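L-iditol 2-dehydrogenase (Clostridium scindens, PDB 4OH1) probably catalyses the NAD-dependent oxidation of L-iditol or a related polyol, as a zinc-binding member of the medium-chain alcohol dehydrogenase family. Local coordinates at residues M2-F6 against L327-K331; I36-Y42 against L76-K82; Q168-S172 against D243-E247; R264-Y270 against W290-H296. One frame throughout, in Å; residues are numbered along the deposited sequence.

Contact 1. Residues M2-F6 against L327-K331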
# COMPACT_ATOMS: atom_id res chain seq x y z
N MSE A 2 -10.83 -45.46 -15.28
CA MSE A 2 -11.68 -44.34 -15.62
C MSE A 2 -11.19 -43.68 -16.90
O MSE A 2 -10.08 -43.94 -17.35
CB MSE A 2 -11.54 -43.33 -14.52
CG MSE A 2 -10.08 -43.09 -14.27
SE MSE A 2 -9.82 -41.45 -13.41
CE MSE A 2 -7.89 -41.10 -13.57
N ARG A 3 -12.00 -42.78 -17.44
CA ARG A 3 -11.63 -41.98 -18.63
C ARG A 3 -10.73 -40.78 -18.26
O ARG A 3 -11.02 -40.03 -17.35
CB ARG A 3 -12.90 -41.48 -19.32
CG ARG A 3 -13.86 -42.62 -19.68
CD ARG A 3 -15.04 -42.14 -20.47
NE ARG A 3 -15.86 -41.25 -19.66
CZ ARG A 3 -16.81 -40.45 -20.13
NH1 ARG A 3 -17.06 -40.37 -21.43
NH2 ARG A 3 -17.48 -39.67 -19.28
N GLN A 4 -9.62 -40.61 -18.97
CA GLN A 4 -8.78 -39.44 -18.80
C GLN A 4 -8.17 -39.05 -20.14
O GLN A 4 -7.84 -39.93 -20.90
CB GLN A 4 -7.69 -39.73 -17.79
CG GLN A 4 -6.69 -38.58 -17.58
CD GLN A 4 -5.78 -38.81 -16.37
OE1 GLN A 4 -5.84 -39.87 -15.77
NE2 GLN A 4 -4.98 -37.81 -15.99
N LEU A 5 -7.99 -37.74 -20.38
CA LEU A 5 -7.34 -37.21 -21.57
C LEU A 5 -5.89 -36.91 -21.29
O LEU A 5 -5.57 -36.42 -20.23
CB LEU A 5 -7.98 -35.90 -21.96
CG LEU A 5 -9.49 -35.98 -22.08
CD1 LEU A 5 -10.07 -34.65 -22.55
CD2 LEU A 5 -9.88 -37.09 -22.99
N PHE A 6 -5.05 -37.14 -22.29
CA PHE A 6 -3.63 -36.91 -22.19
C PHE A 6 -3.20 -36.17 -23.44
O PHE A 6 -3.80 -36.30 -24.53
CB PHE A 6 -2.89 -38.25 -22.15
CG PHE A 6 -3.12 -39.03 -20.90
CD1 PHE A 6 -4.26 -39.83 -20.76
CD2 PHE A 6 -2.21 -38.98 -19.85
CE1 PHE A 6 -4.50 -40.54 -19.59
CE2 PHE A 6 -2.43 -39.71 -18.67
CZ PHE A 6 -3.59 -40.48 -18.54
N LEU A 327 -17.48 -35.00 -22.00
CA LEU A 327 -16.21 -35.68 -22.13
C LEU A 327 -16.25 -36.65 -23.30
O LEU A 327 -15.30 -36.78 -24.04
CB LEU A 327 -15.85 -36.39 -20.85
CG LEU A 327 -14.56 -37.19 -20.86
CD1 LEU A 327 -13.39 -36.36 -21.42
CD2 LEU A 327 -14.21 -37.70 -19.44
N THR A 328 -17.37 -37.30 -23.51
CA THR A 328 -17.49 -38.22 -24.63
C THR A 328 -17.13 -37.53 -25.92
O THR A 328 -16.50 -38.13 -26.80
CB THR A 328 -18.93 -38.77 -24.72
OG1 THR A 328 -19.25 -39.40 -23.49
CG2 THR A 328 -19.06 -39.78 -25.81
N ASN A 329 -17.55 -36.28 -26.07
CA ASN A 329 -17.30 -35.52 -27.31
C ASN A 329 -16.10 -34.61 -27.22
O ASN A 329 -16.11 -33.56 -27.85
CB ASN A 329 -18.52 -34.68 -27.65
CG ASN A 329 -19.69 -35.54 -28.00
OD1 ASN A 329 -19.51 -36.67 -28.36
ND2 ASN A 329 -20.90 -35.03 -27.86
N TYR A 330 -15.10 -35.01 -26.44
CA TYR A 330 -13.94 -34.18 -26.23
C TYR A 330 -13.25 -33.82 -27.53
O TYR A 330 -12.61 -32.77 -27.62
CB TYR A 330 -12.90 -34.85 -25.32
CG TYR A 330 -12.08 -35.96 -25.96
CD1 TYR A 330 -12.58 -37.26 -26.02
CD2 TYR A 330 -10.82 -35.72 -26.47
CE1 TYR A 330 -11.86 -38.30 -26.60
CE2 TYR A 330 -10.08 -36.76 -27.03
CZ TYR A 330 -10.62 -38.05 -27.08
OH TYR A 330 -9.92 -39.07 -27.63
N LYS A 331 -13.34 -34.69 -28.52
CA LYS A 331 -12.67 -34.39 -29.75
C LYS A 331 -13.21 -33.10 -30.35
O LYS A 331 -12.42 -32.31 -30.82
CB LYS A 331 -12.68 -35.59 -30.72
CG LYS A 331 -11.52 -36.55 -30.39
CD LYS A 331 -11.10 -37.36 -31.58
CE LYS A 331 -11.50 -38.87 -31.56
NZ LYS A 331 -10.48 -39.68 -30.81
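Leu5 and Leu327 supply the apolar half of this contact, in which the N-terminal strand 2-9 meets the turn that leads into helix 330-338. The two side chains run antiparallel alongside one another, with Leu5 CD1 and Leu327 CD1 3.9 Å apart. The other branch of Leu5 makes a CH-pi contact: CD2 sits over the centre of the Tyr330 ring, 3.8 Å from its centroid and only 11° off the normal. Tyr330 holds its CG between its own backbone N and carbonyl carbon (chi1 75°), which lays the ring face against the strand, while its hydroxyl is hydrogen-bonded to Met23 N on strand 20-26.

The polar half belongs to Arg3. One face of its guanidinium lies on Leu327, with CD2 3.8 Å from Arg3 NH2. At the edge, NH1 donates to Thr328 OG1 at 3.2 Å, close to the guanidinium plane although bent at the hydrogen (144°). Other partners complete the grip: NE forms a salt bridge with Glu132, and both Arg3 NH2 and Thr328 OG1 bond to the C-terminal Glu351.

Held along its edge by several acceptors, the guanidinium should have little freedom to rotate, and Glu132 probably offsets its charge.

Contact 2. Residues I36-Y42 against L76-K82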
# COMPACT_ATOMS: atom_id res chain seq x y z
N ILE A 36 -7.59 -36.01 -1.04
CA ILE A 36 -9.02 -35.98 -1.29
C ILE A 36 -9.17 -36.34 -2.74
O ILE A 36 -8.44 -35.81 -3.60
CB ILE A 36 -9.58 -34.56 -1.07
CG1 ILE A 36 -9.35 -34.11 0.38
CG2 ILE A 36 -11.04 -34.51 -1.37
CD1 ILE A 36 -10.01 -32.84 0.70
N ARG A 37 -10.13 -37.20 -3.04
CA ARG A 37 -10.44 -37.50 -4.41
C ARG A 37 -11.73 -36.80 -4.78
O ARG A 37 -12.72 -36.83 -4.04
CB ARG A 37 -10.57 -38.99 -4.61
CG ARG A 37 -10.88 -39.33 -6.06
CD ARG A 37 -11.76 -40.55 -6.14
NE ARG A 37 -10.97 -41.69 -5.87
CZ ARG A 37 -11.38 -42.81 -5.28
NH1 ARG A 37 -12.63 -43.00 -4.87
NH2 ARG A 37 -10.49 -43.76 -5.11
N ILE A 38 -11.68 -36.17 -5.95
CA ILE A 38 -12.78 -35.43 -6.52
C ILE A 38 -13.35 -36.21 -7.64
O ILE A 38 -12.64 -36.71 -8.49
CB ILE A 38 -12.32 -34.05 -7.21
CG1 ILE A 38 -11.55 -33.18 -6.28
CG2 ILE A 38 -13.48 -33.27 -7.71
CD1 ILE A 38 -12.14 -33.20 -4.92
N LYS A 39 -14.65 -36.23 -7.70
CA LYS A 39 -15.28 -36.62 -8.90
C LYS A 39 -15.46 -35.32 -9.71
O LYS A 39 -16.20 -34.42 -9.29
CB LYS A 39 -16.64 -37.18 -8.62
CG LYS A 39 -17.20 -37.81 -9.81
CD LYS A 39 -18.68 -37.85 -9.84
CE LYS A 39 -19.06 -38.75 -11.01
NZ LYS A 39 -20.51 -38.71 -11.20
N VAL A 40 -14.85 -35.28 -10.89
CA VAL A 40 -14.80 -34.05 -11.64
C VAL A 40 -16.07 -33.94 -12.44
O VAL A 40 -16.46 -34.86 -13.12
CB VAL A 40 -13.59 -33.98 -12.52
CG1 VAL A 40 -13.51 -32.61 -13.21
CG2 VAL A 40 -12.33 -34.17 -11.69
N VAL A 41 -16.72 -32.78 -12.34
CA VAL A 41 -17.97 -32.54 -13.07
C VAL A 41 -17.77 -31.59 -14.27
O VAL A 41 -18.22 -31.87 -15.37
CB VAL A 41 -19.05 -32.04 -12.11
CG1 VAL A 41 -20.34 -31.61 -12.88
CG2 VAL A 41 -19.31 -33.09 -11.08
N TYR A 42 -17.05 -30.49 -14.06
CA TYR A 42 -16.71 -29.60 -15.15
C TYR A 42 -15.24 -29.30 -15.15
O TYR A 42 -14.65 -29.04 -14.11
CB TYR A 42 -17.50 -28.32 -15.02
CG TYR A 42 -18.90 -28.41 -15.53
CD1 TYR A 42 -19.15 -28.27 -16.87
CD2 TYR A 42 -19.97 -28.60 -14.68
CE1 TYR A 42 -20.43 -28.36 -17.38
CE2 TYR A 42 -21.30 -28.66 -15.17
CZ TYR A 42 -21.49 -28.55 -16.52
OH TYR A 42 -22.73 -28.61 -17.09
N LEU A 76 -11.10 -26.78 -12.81
CA LEU A 76 -12.15 -27.83 -12.59
C LEU A 76 -12.97 -27.62 -11.34
O LEU A 76 -12.52 -27.01 -10.32
CB LEU A 76 -11.55 -29.24 -12.54
CG LEU A 76 -10.64 -29.48 -11.31
CD1 LEU A 76 -10.69 -30.88 -10.86
CD2 LEU A 76 -9.23 -29.06 -11.59
N SER A 77 -14.20 -28.09 -11.44
CA SER A 77 -15.09 -28.15 -10.30
C SER A 77 -15.63 -29.58 -10.21
O SER A 77 -15.72 -30.24 -11.21
CB SER A 77 -16.25 -27.18 -10.46
OG SER A 77 -16.95 -27.49 -11.62
N GLY A 78 -16.00 -30.02 -9.03
CA GLY A 78 -16.75 -31.24 -8.90
C GLY A 78 -17.16 -31.47 -7.47
O GLY A 78 -17.37 -30.53 -6.72
N VAL A 79 -17.25 -32.75 -7.09
CA VAL A 79 -17.79 -33.16 -5.79
C VAL A 79 -16.77 -34.12 -5.14
O VAL A 79 -16.19 -34.96 -5.82
CB VAL A 79 -19.15 -33.80 -5.97
CG1 VAL A 79 -19.72 -34.21 -4.67
CG2 VAL A 79 -20.11 -32.82 -6.62
N ILE A 80 -16.54 -33.98 -3.85
CA ILE A 80 -15.68 -34.88 -3.14
C ILE A 80 -16.26 -36.31 -3.18
O ILE A 80 -17.43 -36.53 -2.87
CB ILE A 80 -15.48 -34.45 -1.70
CG1 ILE A 80 -14.77 -33.09 -1.66
CG2 ILE A 80 -14.66 -35.50 -0.94
CD1 ILE A 80 -14.18 -32.68 -0.30
N ASP A 81 -15.42 -37.25 -3.58
CA ASP A 81 -15.76 -38.64 -3.76
C ASP A 81 -15.17 -39.53 -2.66
O ASP A 81 -15.75 -40.53 -2.32
CB ASP A 81 -15.18 -39.11 -5.08
CG ASP A 81 -15.57 -40.51 -5.41
OD1 ASP A 81 -16.78 -40.72 -5.63
OD2 ASP A 81 -14.68 -41.39 -5.48
N LYS A 82 -14.02 -39.15 -2.10
CA LYS A 82 -13.40 -39.91 -1.05
C LYS A 82 -12.32 -39.07 -0.36
O LYS A 82 -11.61 -38.29 -1.02
CB LYS A 82 -12.75 -41.13 -1.63
CG LYS A 82 -11.91 -41.92 -0.66
CD LYS A 82 -11.63 -43.31 -1.21
CE LYS A 82 -10.72 -44.15 -0.27
NZ LYS A 82 -10.32 -45.39 -0.99
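Arg37 runs alongside Asp81 on the paired strands 35-44 and 75-83, part of the GroES-like domain. From CB, which lies 3.8 Å from Lys82 O, the chain sets out with CG anti to the backbone N (chi1 -179°) and then bends at chi2 and chi3. Its CD comes within 3.1 Å of Asp81 OD2, and NE passes the same oxygen at a longer distance. At the tip, NH1 closes a salt bridge to Asp81 OD2 at 2.7 Å, nearly straight (164°) and in the guanidinium plane, although the carboxylate plane is turned 41° from it. NH1 also approaches Lys82 CB, at 3.7 Å, over a guanidinium face. NH2 turns to Glu30, which also pairs with Lys82 NZ.

The antiparallel ladder beneath is broken by two classic beta bulges. Arg37 O accepts from both Asp81 N (2.8 Å) and Lys82 N, and Ser77 O from both Val41 N and Tyr42 N. On the other face, Ile36 CG2 meets Ile80 CG2 at 3.8 Å, and Val40 packs on Leu76.

Asp81, on the facing strand, and Glu30, outside both strands, probably offset the positive charge of Arg37, and Glu30 probably does the same for Lys82, whose NZ stands 4.4 Å from Arg37 NH2.

Contact 3. Residues Q168-S172 against D243-E247. With EDO (1,2-ethanediol), chain F.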
# COMPACT_ATOMS: atom_id res chain seq x y z
N GLN A 168 -2.69 -6.15 -9.67
CA GLN A 168 -1.35 -5.69 -9.97
C GLN A 168 -1.36 -4.42 -10.87
O GLN A 168 -0.53 -3.56 -10.74
CB GLN A 168 -0.57 -6.81 -10.62
CG GLN A 168 0.84 -6.46 -10.96
CD GLN A 168 1.66 -6.09 -9.72
OE1 GLN A 168 2.36 -6.93 -9.19
NE2 GLN A 168 1.64 -4.82 -9.32
N ALA A 169 -2.34 -4.29 -11.73
CA ALA A 169 -2.53 -3.09 -12.53
C ALA A 169 -3.16 -1.96 -11.74
O ALA A 169 -3.33 -0.82 -12.26
CB ALA A 169 -3.43 -3.42 -13.71
N LYS A 170 -3.55 -2.26 -10.51
CA LYS A 170 -4.11 -1.26 -9.63
C LYS A 170 -5.38 -0.62 -10.17
O LYS A 170 -5.60 0.58 -10.04
CB LYS A 170 -3.06 -0.22 -9.31
CG LYS A 170 -1.99 -0.93 -8.58
CD LYS A 170 -0.78 -0.16 -8.45
CE LYS A 170 0.29 -1.04 -7.85
NZ LYS A 170 1.27 -0.10 -7.24
N ILE A 171 -6.24 -1.45 -10.73
CA ILE A 171 -7.46 -0.92 -11.23
C ILE A 171 -8.22 -0.39 -10.04
O ILE A 171 -8.33 -1.07 -9.04
CB ILE A 171 -8.27 -1.94 -11.94
CG1 ILE A 171 -7.41 -2.62 -13.04
CG2 ILE A 171 -9.48 -1.24 -12.55
CD1 ILE A 171 -8.23 -3.64 -13.96
N SER A 172 -8.71 0.84 -10.11
CA SER A 172 -9.47 1.40 -8.98
C SER A 172 -10.30 2.56 -9.49
O SER A 172 -10.25 2.91 -10.67
CB SER A 172 -8.52 1.83 -7.87
OG SER A 172 -7.53 2.74 -8.34
N ASP A 243 -4.47 4.51 -17.47
CA ASP A 243 -3.82 4.29 -16.16
C ASP A 243 -3.35 2.84 -15.92
O ASP A 243 -2.37 2.61 -15.23
CB ASP A 243 -4.70 4.74 -15.01
CG ASP A 243 -5.22 6.17 -15.20
OD1 ASP A 243 -4.43 7.12 -15.35
OD2 ASP A 243 -6.43 6.32 -15.22
N CYS A 244 -4.04 1.90 -16.54
CA CYS A 244 -3.86 0.50 -16.30
C CYS A 244 -3.81 -0.16 -17.67
O CYS A 244 -4.68 0.06 -18.48
CB CYS A 244 -5.06 -0.05 -15.54
SG CYS A 244 -5.43 0.83 -13.99
N VAL A 245 -2.76 -0.91 -17.93
CA VAL A 245 -2.65 -1.70 -19.16
C VAL A 245 -2.42 -3.18 -18.80
O VAL A 245 -1.52 -3.53 -18.00
CB VAL A 245 -1.53 -1.15 -20.07
CG1 VAL A 245 -1.20 -2.10 -21.20
CG2 VAL A 245 -1.90 0.23 -20.65
N LEU A 246 -3.24 -4.05 -19.41
CA LEU A 246 -3.19 -5.48 -19.12
C LEU A 246 -2.92 -6.26 -20.39
O LEU A 246 -3.77 -6.29 -21.27
CB LEU A 246 -4.51 -5.95 -18.57
CG LEU A 246 -4.55 -5.37 -17.16
CD1 LEU A 246 -5.66 -4.49 -17.07
CD2 LEU A 246 -4.51 -6.40 -16.12
N GLU A 247 -1.76 -6.88 -20.46
CA GLU A 247 -1.31 -7.59 -21.70
C GLU A 247 -1.47 -9.10 -21.56
O GLU A 247 -0.73 -9.76 -20.82
CB GLU A 247 0.14 -7.27 -22.02
CG GLU A 247 0.53 -7.46 -23.54
CD GLU A 247 0.03 -8.77 -24.18
OE1 GLU A 247 0.50 -9.88 -23.85
OE2 GLU A 247 -0.85 -8.64 -25.05
C1 EDO F . -4.51 10.63 -17.21
O1 EDO F . -5.18 9.37 -17.30
C2 EDO F . -5.50 11.68 -16.73
O2 EDO F . -6.06 11.32 -15.45
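Cys244 and Leu246 both set their first side-chain bond beside the backbone N and opposite the carbonyl carbon (chi1 -55° and -72°), and this turns SG and the leucine branches to the loop that follows helix 156-168. The CB of Cys244 points toward that loop, and the sulfur meets the Ala169 carbonyl oxygen (SG to Ala169 O 3.2 Å) and the CA and CG1 of Ile171, with SG 3.8 Å from Ile171 CA.

Ala169 is the other centre of the contact. Its single methyl, CB, stands 4.2 Å from Cys244 CB and 4.0 Å from Leu246 CD2, and thus touches two residues that lie two apart on the strand. Farther out, Ile171 extends its CG1 arm until CD1 meets Leu246 CD1 at 4.1 Å, the two side chains crossing at a slant. Apart from the approach of SG to Ala169 O, the side-chain packing is apolar.

Between Ala169 and Ile171, Lys170 ends the helix in a Schellman motif, with positive phi (60°), and sends its own side chain away. Next to the strand, Asp243 OD2 accepts from Ser176 N, while OD1 lies 3.1 Å from O1 of an ethanediol molecule, probably from the crystallisation liquor.

Strand 242-247 is an inner strand of the parallel Rossmann-type sheet, between strands 176-180 and 266-270. Val177 of the former touches Ile171, Cys244 and Leu246, and Val269 of the latter touches Ala169, so the end of helix 156-168 and the loop after it lie across three neighbouring strands.

Contact 4. Residues R264-Y270 against W290-H296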
# COMPACT_ATOMS: atom_id res chain seq x y z
N ARG A 264 1.41 8.47 -17.81
CA ARG A 264 2.46 8.77 -16.87
C ARG A 264 2.05 8.24 -15.51
O ARG A 264 0.90 8.34 -15.15
CB ARG A 264 2.75 10.27 -16.80
CG ARG A 264 3.19 10.87 -18.11
CD ARG A 264 3.47 12.41 -18.00
NE ARG A 264 4.81 12.67 -17.50
CZ ARG A 264 5.21 13.86 -17.04
NH1 ARG A 264 4.36 14.87 -16.99
NH2 ARG A 264 6.45 14.04 -16.60
N ASP A 265 2.98 7.64 -14.79
CA ASP A 265 2.68 6.98 -13.54
C ASP A 265 1.71 5.78 -13.66
O ASP A 265 1.18 5.34 -12.66
CB ASP A 265 2.14 7.98 -12.50
CG ASP A 265 2.34 7.51 -11.08
OD1 ASP A 265 3.40 6.87 -10.80
OD2 ASP A 265 1.46 7.76 -10.21
N GLY A 266 1.44 5.28 -14.85
CA GLY A 266 0.53 4.17 -15.03
C GLY A 266 1.16 2.80 -14.74
O GLY A 266 2.38 2.70 -14.60
N ASP A 267 0.32 1.76 -14.68
CA ASP A 267 0.77 0.41 -14.37
C ASP A 267 0.40 -0.51 -15.49
O ASP A 267 -0.78 -0.67 -15.83
CB ASP A 267 0.15 -0.13 -13.09
CG ASP A 267 0.59 0.62 -11.88
OD1 ASP A 267 1.64 0.24 -11.33
OD2 ASP A 267 -0.11 1.59 -11.48
N ALA A 268 1.42 -1.09 -16.07
CA ALA A 268 1.24 -2.14 -17.12
C ALA A 268 1.62 -3.52 -16.58
O ALA A 268 2.73 -3.68 -16.02
CB ALA A 268 2.08 -1.83 -18.32
N VAL A 269 0.76 -4.50 -16.85
CA VAL A 269 0.93 -5.86 -16.37
C VAL A 269 0.95 -6.83 -17.56
O VAL A 269 0.01 -6.90 -18.36
CB VAL A 269 -0.18 -6.28 -15.43
CG1 VAL A 269 0.10 -7.63 -14.87
CG2 VAL A 269 -0.26 -5.31 -14.25
N TYR A 270 2.06 -7.57 -17.63
CA TYR A 270 2.32 -8.55 -18.66
C TYR A 270 2.20 -9.91 -18.02
O TYR A 270 3.09 -10.37 -17.34
CB TYR A 270 3.72 -8.30 -19.26
CG TYR A 270 3.78 -6.99 -19.99
CD1 TYR A 270 3.39 -6.87 -21.31
CD2 TYR A 270 4.17 -5.83 -19.33
CE1 TYR A 270 3.43 -5.62 -21.99
CE2 TYR A 270 4.19 -4.60 -19.98
CZ TYR A 270 3.84 -4.51 -21.32
OH TYR A 270 3.84 -3.27 -21.90
N TRP A 290 11.07 10.14 -17.89
CA TRP A 290 10.11 11.24 -18.07
C TRP A 290 8.73 10.80 -17.67
O TRP A 290 8.07 11.52 -16.95
CB TRP A 290 10.12 11.93 -19.48
CG TRP A 290 9.18 13.16 -19.47
CD1 TRP A 290 7.95 13.23 -20.01
CD2 TRP A 290 9.39 14.41 -18.80
NE1 TRP A 290 7.38 14.44 -19.75
CE2 TRP A 290 8.25 15.19 -19.01
CE3 TRP A 290 10.45 14.95 -18.06
CZ2 TRP A 290 8.12 16.47 -18.50
CZ3 TRP A 290 10.32 16.22 -17.57
CH2 TRP A 290 9.17 16.96 -17.79
N ASP A 291 8.29 9.61 -18.07
CA ASP A 291 6.91 9.17 -17.82
C ASP A 291 6.61 8.40 -16.52
O ASP A 291 5.44 8.19 -16.17
CB ASP A 291 6.38 8.43 -19.07
CG ASP A 291 5.98 9.40 -20.18
OD1 ASP A 291 6.02 10.64 -19.96
OD2 ASP A 291 5.62 8.91 -21.25
N GLN A 292 7.64 7.99 -15.79
CA GLN A 292 7.43 7.35 -14.55
C GLN A 292 6.48 6.12 -14.70
O GLN A 292 5.59 5.91 -13.89
CB GLN A 292 6.90 8.39 -13.53
CG GLN A 292 7.10 7.89 -12.09
CD GLN A 292 6.87 8.92 -11.01
OE1 GLN A 292 7.77 9.68 -10.64
NE2 GLN A 292 5.64 8.94 -10.48
N LYS A 293 6.67 5.34 -15.74
CA LYS A 293 5.85 4.16 -15.94
C LYS A 293 6.24 3.02 -14.98
O LYS A 293 7.32 3.01 -14.41
CB LYS A 293 5.86 3.72 -17.39
CG LYS A 293 5.20 4.70 -18.35
CD LYS A 293 5.52 4.33 -19.79
CE LYS A 293 4.77 5.26 -20.75
NZ LYS A 293 4.95 4.76 -22.12
N HIS A 294 5.29 2.14 -14.71
CA HIS A 294 5.53 0.98 -13.86
C HIS A 294 5.16 -0.22 -14.72
O HIS A 294 4.02 -0.29 -15.23
CB HIS A 294 4.71 1.00 -12.57
CG HIS A 294 4.72 2.31 -11.87
ND1 HIS A 294 5.73 2.69 -11.03
CD2 HIS A 294 3.86 3.35 -11.91
CE1 HIS A 294 5.51 3.92 -10.60
NE2 HIS A 294 4.39 4.35 -11.13
N ILE A 295 6.14 -1.11 -14.89
CA ILE A 295 5.99 -2.32 -15.71
C ILE A 295 6.12 -3.55 -14.81
O ILE A 295 7.15 -3.73 -14.13
CB ILE A 295 7.10 -2.31 -16.76
CG1 ILE A 295 6.85 -1.13 -17.70
CG2 ILE A 295 7.14 -3.62 -17.53
CD1 ILE A 295 7.99 -0.83 -18.58
N HIS A 296 5.11 -4.38 -14.83
CA HIS A 296 5.05 -5.53 -13.94
C HIS A 296 4.83 -6.81 -14.69
O HIS A 296 4.10 -6.86 -15.71
CB HIS A 296 3.83 -5.45 -13.01
CG HIS A 296 3.65 -4.14 -12.35
ND1 HIS A 296 4.35 -3.78 -11.22
CD2 HIS A 296 2.81 -3.11 -12.61
CE1 HIS A 296 3.97 -2.57 -10.84
NE2 HIS A 296 3.05 -2.14 -11.67
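Asp265 OD1 is gripped by two side chains of the 290-296 segment, His294 NE2 at 2.7 Å and Gln292 NE2 at 3.1 Å; Gln292 OE1 bonds to Ile299 N of the second subunit. The donors arrive from opposite faces of the carboxylate plane, and the histidine bond is almost straight (175°). This polar cluster stands at the entrance to two parallel strands, 266-270 and 294-297, at the edge of the Rossmann-type sheet within the subunit.

A second His-carboxylate pair follows on the same face. His296 NE2 donates to Asp267 OD1 at 2.8 Å, which accepts on its anti lone pair, with ring and carboxylate nearly coplanar (16°). Both rings are held at their other nitrogen too: ND1 of His294 and ND1 of His296 are hydrogen-bonded to ND1 of His296 and His294, respectively, of the second subunit. There the sheet runs on as an antiparallel ladder. Such two-ended bonding should fix each imidazole's rotation. Ala268 is held through its N by His294 O and through its O by His296 N, while Tyr270 lays CE2 against Ile295 CG2.

Before the strands begin, the Arg264 chain bends at chi3 (84°) and, in one of two deposited Trp290 conformers, its guanidinium lies flat on the indole, centres 4.0 Å apart, in an off-centre cation-pi contact. Arg264 NH2 also donates, in the guanidinium plane, to Trp290 O at 3.0 Å.

The four contacts fall into two groups on opposite sides of the chain's centre. Contacts 1 and 2, with centres about 16 Å apart, belong to the part that carries the GroES-like fold; contacts 3 and 4, about 9 Å apart, share the parallel Rossmann-type sheet, where Val245 O and Val269 N lie 2.7 Å apart. Between the groups the centres are about 34 to 44 Å apart. Along the chain, contacts 2, 3 and 4 close in succession, all within the span bridged by contact 1, which brings the N-terminal strand to residues near the C-terminus. The chain therefore returns to its first domain after building the second, and contact 4 carries the sheet into another subunit.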